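Local coordinates for protein DNA polymerase III subunit beta (Deinococcus radiodurans, PDB 4TRT) that probably tethers DNA polymerases and other proteins to DNA, making them processive, as a ring-shaped head-to-tail homodimer that encircles the DNA, at residues H73-I78 with F105-G110; Q64-V69 with L89-Q94. One frame throughout, in Å; residues are numbered along the deposited sequence.

Contact 1: residues H73-I78 with F105-G110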
ATOM      1  N   HIS A  73       8.344  10.832  15.952  1.00 33.14           N
ATOM      2  CA  HIS A  73       8.403   9.835  14.870  1.00 34.56           C
ATOM      3  C   HIS A  73       9.728   9.137  14.802  1.00 33.66           C
ATOM      4  O   HIS A  73       9.795   7.923  14.562  1.00 34.24           O
ATOM      5  CB  HIS A  73       8.019  10.454  13.539  1.00 36.63           C
ATOM      6  CG  HIS A  73       6.591  10.901  13.502  1.00 40.05           C
ATOM      7  ND1 HIS A  73       6.188  12.051  14.090  1.00 40.64           N
ATOM      8  CD2 HIS A  73       5.450  10.306  12.969  1.00 39.85           C
ATOM      9  CE1 HIS A  73       4.866  12.187  13.945  1.00 39.62           C
ATOM     10  NE2 HIS A  73       4.405  11.127  13.257  1.00 42.47           N
ATOM     11  N   LEU A  74      10.795   9.887  15.034  1.00 34.63           N
ATOM     12  CA  LEU A  74      12.127   9.310  15.097  1.00 34.84           C
ATOM     13  C   LEU A  74      12.235   8.289  16.236  1.00 33.27           C
ATOM     14  O   LEU A  74      12.761   7.214  16.035  1.00 32.18           O
ATOM     15  CB  LEU A  74      13.187  10.408  15.251  1.00 38.20           C
ATOM     16  CG  LEU A  74      14.634   9.937  15.398  1.00 37.99           C
ATOM     17  CD1 LEU A  74      14.995   9.017  14.234  1.00 40.67           C
ATOM     18  CD2 LEU A  74      15.569  11.136  15.421  1.00 40.35           C
ATOM     19  N   PHE A  75      11.732   8.635  17.419  1.00 32.97           N
ATOM     20  CA  PHE A  75      11.782   7.743  18.573  1.00 31.32           C
ATOM     21  C   PHE A  75      10.984   6.461  18.321  1.00 30.21           C
ATOM     22  O   PHE A  75      11.449   5.376  18.633  1.00 30.50           O
ATOM     23  CB  PHE A  75      11.285   8.470  19.823  1.00 32.86           C
ATOM     24  CG  PHE A  75      11.339   7.655  21.092  1.00 34.26           C
ATOM     25  CD1 PHE A  75      12.451   6.887  21.414  1.00 36.92           C
ATOM     26  CD2 PHE A  75      10.305   7.714  22.008  1.00 36.20           C
ATOM     27  CE1 PHE A  75      12.497   6.153  22.586  1.00 35.58           C
ATOM     28  CE2 PHE A  75      10.355   6.993  23.196  1.00 38.77           C
ATOM     29  CZ  PHE A  75      11.457   6.200  23.476  1.00 36.51           C
ATOM     30  N   ALA A  76       9.805   6.600  17.720  1.00 30.27           N
ATOM     31  CA  ALA A  76       8.965   5.461  17.383  1.00 31.93           C
ATOM     32  C   ALA A  76       9.658   4.546  16.376  1.00 31.14           C
ATOM     33  O   ALA A  76       9.601   3.326  16.479  1.00 32.09           O
ATOM     34  CB  ALA A  76       7.630   5.943  16.821  1.00 30.44           C
ATOM     35  N   GLN A  77      10.325   5.155  15.406  1.00 31.98           N
ATOM     36  CA  GLN A  77      11.027   4.407  14.374  1.00 34.80           C
ATOM     37  C   GLN A  77      12.207   3.630  14.950  1.00 32.82           C
ATOM     38  O   GLN A  77      12.449   2.479  14.583  1.00 34.41           O
ATOM     39  CB  GLN A  77      11.482   5.369  13.266  1.00 37.40           C
ATOM     40  CG  GLN A  77      12.320   4.734  12.161  1.00 40.48           C
ATOM     41  CD  GLN A  77      12.698   5.743  11.089  1.00 44.78           C
ATOM     42  OE1 GLN A  77      12.683   6.949  11.331  1.00 49.59           O
ATOM     43  NE2 GLN A  77      13.028   5.259   9.904  1.00 46.66           N
ATOM     44  N   ILE A  78      12.972   4.276  15.823  1.00 31.91           N
ATOM     45  CA  ILE A  78      14.126   3.627  16.456  1.00 31.88           C
ATOM     46  C   ILE A  78      13.662   2.412  17.277  1.00 32.71           C
ATOM     47  O   ILE A  78      14.240   1.324  17.183  1.00 30.75           O
ATOM     48  CB  ILE A  78      14.889   4.639  17.327  1.00 32.60           C
ATOM     49  CG1 ILE A  78      15.699   5.594  16.442  1.00 34.44           C
ATOM     50  CG2 ILE A  78      15.778   3.940  18.344  1.00 35.61           C
ATOM     51  CD1 ILE A  78      16.282   6.768  17.230  1.00 36.29           C
ATOM     52  N   PHE A 105      21.328   3.381  20.793  1.00 32.19           N
ATOM     53  CA  PHE A 105      20.895   4.557  20.057  1.00 33.70           C
ATOM     54  C   PHE A 105      20.876   5.740  21.024  1.00 36.45           C
ATOM     55  O   PHE A 105      20.515   5.580  22.175  1.00 37.62           O
ATOM     56  CB  PHE A 105      19.501   4.314  19.436  1.00 32.38           C
ATOM     57  CG  PHE A 105      19.534   3.452  18.209  1.00 33.01           C
ATOM     58  CD1 PHE A 105      19.785   2.097  18.302  1.00 34.61           C
ATOM     59  CD2 PHE A 105      19.346   4.003  16.958  1.00 34.17           C
ATOM     60  CE1 PHE A 105      19.856   1.305  17.157  1.00 35.03           C
ATOM     61  CE2 PHE A 105      19.383   3.222  15.822  1.00 33.59           C
ATOM     62  CZ  PHE A 105      19.661   1.878  15.920  1.00 34.49           C
ATOM     63  N   LYS A 106      21.294   6.912  20.559  1.00 38.11           N
ATOM     64  CA  LYS A 106      21.233   8.145  21.347  1.00 40.45           C
ATOM     65  C   LYS A 106      20.381   9.153  20.609  1.00 40.74           C
ATOM     66  O   LYS A 106      20.652   9.429  19.449  1.00 41.80           O
ATOM     67  CB  LYS A 106      22.623   8.783  21.534  1.00 43.00           C
ATOM     68  CG  LYS A 106      23.756   7.864  21.936  1.00 47.32           C
ATOM     69  CD  LYS A 106      23.571   7.241  23.299  1.00 46.57           C
ATOM     70  CE  LYS A 106      24.880   6.609  23.758  1.00 51.19           C
ATOM     71  NZ  LYS A 106      24.670   5.595  24.821  1.00 51.08           N
ATOM     72  N   LEU A 107      19.366   9.707  21.270  1.00 38.46           N
ATOM     73  CA  LEU A 107      18.579  10.811  20.720  1.00 38.33           C
ATOM     74  C   LEU A 107      18.795  12.088  21.538  1.00 40.29           C
ATOM     75  O   LEU A 107      18.745  12.060  22.773  1.00 36.07           O
ATOM     76  CB  LEU A 107      17.079  10.509  20.766  1.00 40.14           C
ATOM     77  CG  LEU A 107      16.421   9.523  19.825  1.00 42.94           C
ATOM     78  CD1 LEU A 107      16.931   8.134  20.175  1.00 48.76           C
ATOM     79  CD2 LEU A 107      14.906   9.603  19.982  1.00 44.80           C
ATOM     80  N   GLN A 108      19.027  13.200  20.844  1.00 40.14           N
ATOM     81  CA  GLN A 108      19.019  14.504  21.488  1.00 40.78           C
ATOM     82  C   GLN A 108      17.615  14.828  21.977  1.00 36.89           C
ATOM     83  O   GLN A 108      16.656  14.685  21.232  1.00 36.59           O
ATOM     84  CB  GLN A 108      19.485  15.586  20.514  1.00 45.92           C
ATOM     85  CG  GLN A 108      20.984  15.547  20.280  1.00 51.55           C
ATOM     86  CD  GLN A 108      21.802  15.845  21.528  1.00 55.12           C
ATOM     87  OE1 GLN A 108      21.730  16.936  22.107  1.00 62.92           O
ATOM     88  NE2 GLN A 108      22.595  14.865  21.945  1.00 58.06           N
ATOM     89  N   THR A 109      17.497  15.226  23.236  1.00 36.54           N
ATOM     90  CA  THR A 109      16.208  15.600  23.809  1.00 36.22           C
ATOM     91  C   THR A 109      15.974  17.089  23.590  1.00 38.10           C
ATOM     92  O   THR A 109      16.914  17.829  23.321  1.00 38.78           O
ATOM     93  CB  THR A 109      16.165  15.310  25.317  1.00 36.33           C
ATOM     94  OG1 THR A 109      17.266  15.969  25.941  1.00 39.80           O
ATOM     95  CG2 THR A 109      16.275  13.821  25.586  1.00 34.32           C
ATOM     96  N   GLY A 110      14.725  17.528  23.745  1.00 37.90           N
ATOM     97  CA  GLY A 110      14.342  18.909  23.482  1.00 39.96           C
ATOM     98  C   GLY A 110      14.063  19.713  24.732  1.00 42.20           C
ATOM     99  O   GLY A 110      14.436  19.330  25.847  1.00 41.45           O
TER

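Contact 2: residues Q64-V69 with L89-Q94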
ATOM      1  N   GLN A  64      14.953   6.987  39.463  1.00 45.47           N
ATOM      2  CA  GLN A  64      15.243   8.418  39.377  1.00 47.10           C
ATOM      3  C   GLN A  64      14.428   9.092  38.257  1.00 46.65           C
ATOM      4  O   GLN A  64      14.994   9.627  37.299  1.00 44.96           O
ATOM      5  CB  GLN A  64      16.761   8.636  39.235  1.00 47.97           C
ATOM      6  CG  GLN A  64      17.555   8.123  40.435  1.00 50.84           C
ATOM      7  CD  GLN A  64      19.067   8.071  40.209  1.00 52.82           C
ATOM      8  OE1 GLN A  64      19.625   8.868  39.467  1.00 53.00           O
ATOM      9  NE2 GLN A  64      19.733   7.137  40.874  1.00 53.66           N
ATOM     10  N   PRO A  65      13.079   9.058  38.381  1.00 47.03           N
ATOM     11  CA  PRO A  65      12.217   9.553  37.314  1.00 46.87           C
ATOM     12  C   PRO A  65      12.479  11.022  36.961  1.00 47.30           C
ATOM     13  O   PRO A  65      12.750  11.844  37.833  1.00 46.33           O
ATOM     14  CB  PRO A  65      10.796   9.363  37.876  1.00 47.51           C
ATOM     15  CG  PRO A  65      10.957   9.259  39.343  1.00 50.13           C
ATOM     16  CD  PRO A  65      12.298   8.623  39.555  1.00 49.88           C
ATOM     17  N   GLU A  66      12.392  11.314  35.672  1.00 45.76           N
ATOM     18  CA  GLU A  66      12.643  12.637  35.137  1.00 48.79           C
ATOM     19  C   GLU A  66      11.854  12.714  33.832  1.00 46.59           C
ATOM     20  O   GLU A  66      11.634  11.698  33.185  1.00 45.24           O
ATOM     21  CB  GLU A  66      14.138  12.790  34.879  1.00 52.83           C
ATOM     22  CG  GLU A  66      14.609  14.187  34.546  1.00 57.35           C
ATOM     23  CD  GLU A  66      16.127  14.260  34.385  1.00 62.58           C
ATOM     24  OE1 GLU A  66      16.831  13.307  34.796  1.00 64.16           O
ATOM     25  OE2 GLU A  66      16.624  15.271  33.848  1.00 63.52           O
ATOM     26  N   ASN A  67      11.387  13.905  33.476  1.00 44.42           N
ATOM     27  CA  ASN A  67      10.592  14.086  32.262  1.00 43.41           C
ATOM     28  C   ASN A  67      11.452  14.647  31.139  1.00 42.38           C
ATOM     29  O   ASN A  67      12.438  15.330  31.394  1.00 43.67           O
ATOM     30  CB  ASN A  67       9.420  15.021  32.515  1.00 42.61           C
ATOM     31  CG  ASN A  67       8.523  14.559  33.646  1.00 43.27           C
ATOM     32  OD1 ASN A  67       8.390  13.368  33.912  1.00 42.46           O
ATOM     33  ND2 ASN A  67       7.900  15.507  34.312  1.00 44.29           N
ATOM     34  N   PHE A  68      11.079  14.355  29.902  1.00 38.47           N
ATOM     35  CA  PHE A  68      11.825  14.843  28.745  1.00 38.86           C
ATOM     36  C   PHE A  68      10.950  14.846  27.506  1.00 35.18           C
ATOM     37  O   PHE A  68       9.883  14.229  27.503  1.00 33.94           O
ATOM     38  CB  PHE A  68      13.087  13.979  28.500  1.00 38.91           C
ATOM     39  CG  PHE A  68      12.800  12.535  28.230  1.00 37.40           C
ATOM     40  CD1 PHE A  68      12.704  11.622  29.276  1.00 40.22           C
ATOM     41  CD2 PHE A  68      12.645  12.071  26.937  1.00 37.58           C
ATOM     42  CE1 PHE A  68      12.457  10.280  29.026  1.00 40.03           C
ATOM     43  CE2 PHE A  68      12.384  10.731  26.677  1.00 39.00           C
ATOM     44  CZ  PHE A  68      12.287   9.830  27.731  1.00 38.14           C
ATOM     45  N   VAL A  69      11.418  15.533  26.462  1.00 35.25           N
ATOM     46  CA  VAL A  69      10.812  15.475  25.142  1.00 34.20           C
ATOM     47  C   VAL A  69      11.822  14.982  24.097  1.00 33.35           C
ATOM     48  O   VAL A  69      13.017  15.252  24.184  1.00 34.05           O
ATOM     49  CB  VAL A  69      10.213  16.829  24.699  1.00 36.96           C
ATOM     50  CG1 VAL A  69       9.089  17.266  25.649  1.00 37.02           C
ATOM     51  CG2 VAL A  69      11.288  17.907  24.580  1.00 35.87           C
ATOM     52  N   LEU A  89      15.979   2.415  28.639  1.00 34.81           N
ATOM     53  CA  LEU A  89      16.047   3.857  28.405  1.00 33.57           C
ATOM     54  C   LEU A  89      16.925   4.444  29.482  1.00 34.12           C
ATOM     55  O   LEU A  89      16.868   4.012  30.649  1.00 35.02           O
ATOM     56  CB  LEU A  89      14.658   4.498  28.475  1.00 32.50           C
ATOM     57  CG  LEU A  89      13.648   3.975  27.467  1.00 32.45           C
ATOM     58  CD1 LEU A  89      12.289   4.638  27.671  1.00 30.97           C
ATOM     59  CD2 LEU A  89      14.200   4.162  26.047  1.00 29.38           C
ATOM     60  N   GLU A  90      17.780   5.382  29.095  1.00 33.82           N
ATOM     61  CA  GLU A  90      18.592   6.128  30.046  1.00 36.77           C
ATOM     62  C   GLU A  90      18.649   7.590  29.601  1.00 38.42           C
ATOM     63  O   GLU A  90      18.824   7.874  28.428  1.00 39.97           O
ATOM     64  CB  GLU A  90      20.003   5.540  30.163  1.00 39.19           C
ATOM     65  CG  GLU A  90      20.921   6.324  31.107  1.00 43.03           C
ATOM     66  CD  GLU A  90      22.348   5.802  31.160  1.00 49.01           C
ATOM     67  OE1 GLU A  90      22.594   4.625  30.836  1.00 51.96           O
ATOM     68  OE2 GLU A  90      23.239   6.576  31.556  1.00 57.60           O
ATOM     69  N   LEU A  91      18.504   8.514  30.543  1.00 39.57           N
ATOM     70  CA  LEU A  91      18.551   9.935  30.235  1.00 40.98           C
ATOM     71  C   LEU A  91      19.724  10.543  30.969  1.00 43.88           C
ATOM     72  O   LEU A  91      19.772  10.531  32.204  1.00 43.50           O
ATOM     73  CB  LEU A  91      17.248  10.622  30.657  1.00 40.75           C
ATOM     74  CG  LEU A  91      17.169  12.119  30.333  1.00 41.72           C
ATOM     75  CD1 LEU A  91      16.979  12.284  28.833  1.00 43.22           C
ATOM     76  CD2 LEU A  91      16.029  12.790  31.089  1.00 42.22           C
ATOM     77  N   SER A  92      20.677  11.060  30.204  1.00 46.24           N
ATOM     78  CA  SER A  92      21.870  11.684  30.754  1.00 50.11           C
ATOM     79  C   SER A  92      22.123  12.991  30.032  1.00 52.32           C
ATOM     80  O   SER A  92      22.367  12.987  28.826  1.00 48.60           O
ATOM     81  CB  SER A  92      23.055  10.748  30.538  1.00 52.13           C
ATOM     82  OG  SER A  92      24.166  11.133  31.317  1.00 57.27           O
ATOM     83  N   GLY A  93      22.064  14.102  30.769  1.00 55.58           N
ATOM     84  CA  GLY A  93      22.104  15.434  30.170  1.00 57.62           C
ATOM     85  C   GLY A  93      20.963  15.597  29.187  1.00 56.37           C
ATOM     86  O   GLY A  93      19.810  15.315  29.526  1.00 58.44           O
ATOM     87  N   GLN A  94      21.287  16.018  27.964  1.00 55.68           N
ATOM     88  CA  GLN A  94      20.293  16.190  26.896  1.00 54.17           C
ATOM     89  C   GLN A  94      20.292  15.010  25.900  1.00 49.51           C
ATOM     90  O   GLN A  94      19.972  15.166  24.714  1.00 47.15           O
ATOM     91  CB  GLN A  94      20.526  17.526  26.165  1.00 58.21           C
ATOM     92  CG  GLN A  94      20.046  18.799  26.914  1.00 60.86           C
ATOM     93  CD  GLN A  94      18.713  19.333  26.349  1.00 63.69           C
ATOM     94  OE1 GLN A  94      17.624  18.743  26.528  1.00 58.87           O
ATOM     95  NE2 GLN A  94      18.803  20.455  25.636  1.00 66.46           N
TER
HETATM   96  O   HOH W   1      18.991  11.847  34.399  1.00 48.25           O

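Contact 1: residues H73-I78 with F105-G110
Ile78 and Leu107 meet tip to tip where helix 72-81 lies against strand 103-108, an example of the helix-on-sheet packing from which the DNA clamp fold is built. Their end methyls, Ile78 CD1 and Leu107 CD1, stand only 3.3 Å apart, closer than two methyls normally pack. The other branch of Ile78 serves a different partner: its CG2, anti to the backbone N, comes within 3.8 Å of Phe105 CG as the two side chains pass alongside, pointing opposite ways. Leu107, branching one carbon further out, also divides its methyls between two partners. While CD1 goes to Ile78, its CD2 lies 3.8 Å from Phe75 CB, the two side chains meeting crosswise. An alanine in place of Ile78 would probably open a gap between helix and strand, leaving Leu107 CD1 and the Phe105 ring without their apolar mates.

The axes of segments 73-78 and 105-108 run almost antiparallel, at 172° and 10.3 Å apart at closest approach, and apolar side chains alone join them. Phe75 also packs on Leu96 and Val98 of strand 95-100 and on Leu15 of helix 8-21. Phe105 and Lys106 pair with an antiparallel strand of the second subunit, extending the sheet across the dimer interface. Between the two inward residues, Lys106 points away from the helix, and its NZ forms a salt bridge with Asp104 OD1.

Contact 2: residues Q64-V69 with L89-Q94
Glu66 begins the contact with Leu91 by laying its carboxylate over a methyl group. The chain is extended, with CG anti to the backbone N (chi1 -170°), and this carries the acid group transversely over the leucine. Leu91 CD2 then sits over the flat face of the carboxylate, 3.6 Å from Glu66 CD and about equally far from both oxygens. The oxygens have a separate role: a water donates one hydrogen bond to Glu66 OE1 at 2.6 Å and another to Leu91 O at 2.7 Å. Leu91 thus meets Glu66 in two ways, its methyl by van der Waals contact and its carbonyl through the water, although no direct hydrogen bond joins the two segments.

At Asn67 the chain turns its side chain away from Leu91, and OD1 accepts a weak hydrogen bond from Thr38 N. Phe68 turns inward again. Its CG lies between the backbone N and the carbonyl carbon (chi1 60°), a crowded position that places the ring with CD1 against the leucine. Phe68 CD1 is 4.0 Å from Leu91 CD2, the same methyl that Glu66 covers, and the two side chains run side by side in opposing senses. That single methyl is thus shared by an exposed acid and a buried ring.

The contact joins two sheets at the N-terminal domain, one of which runs on into strands of the central domain. Phe68 opens strand 68-71, which pairs with strand 33-38 at the end of that sheet, and its ring also packs on Met2 of strand 2-7 and Leu96 of strand 95-100. Leu91 belongs to strand 86-92, between these last two strands in the other sheet.

The two contacts interleave along the chain: 64-69, 73-78, 89-94 and then 105-110. Their centres are 12 Å apart, and both lie in the N-terminal domain. Strand 68-71 of contact 2 leads directly into helix 72-81 of contact 1, while strands 86-92 and 103-108 belong to the same antiparallel sheet, with strand 95-100 between them. The contacts also touch, through a probable hydrogen bond of 2.9 Å from Gly110 N to Val69 O. One face of that sheet receives both the helix and the neighbouring strand, since Phe75 of contact 1 and Phe68 of contact 2 both pack on Leu96 of strand 95-100, while its edge continues into the second subunit of the ring.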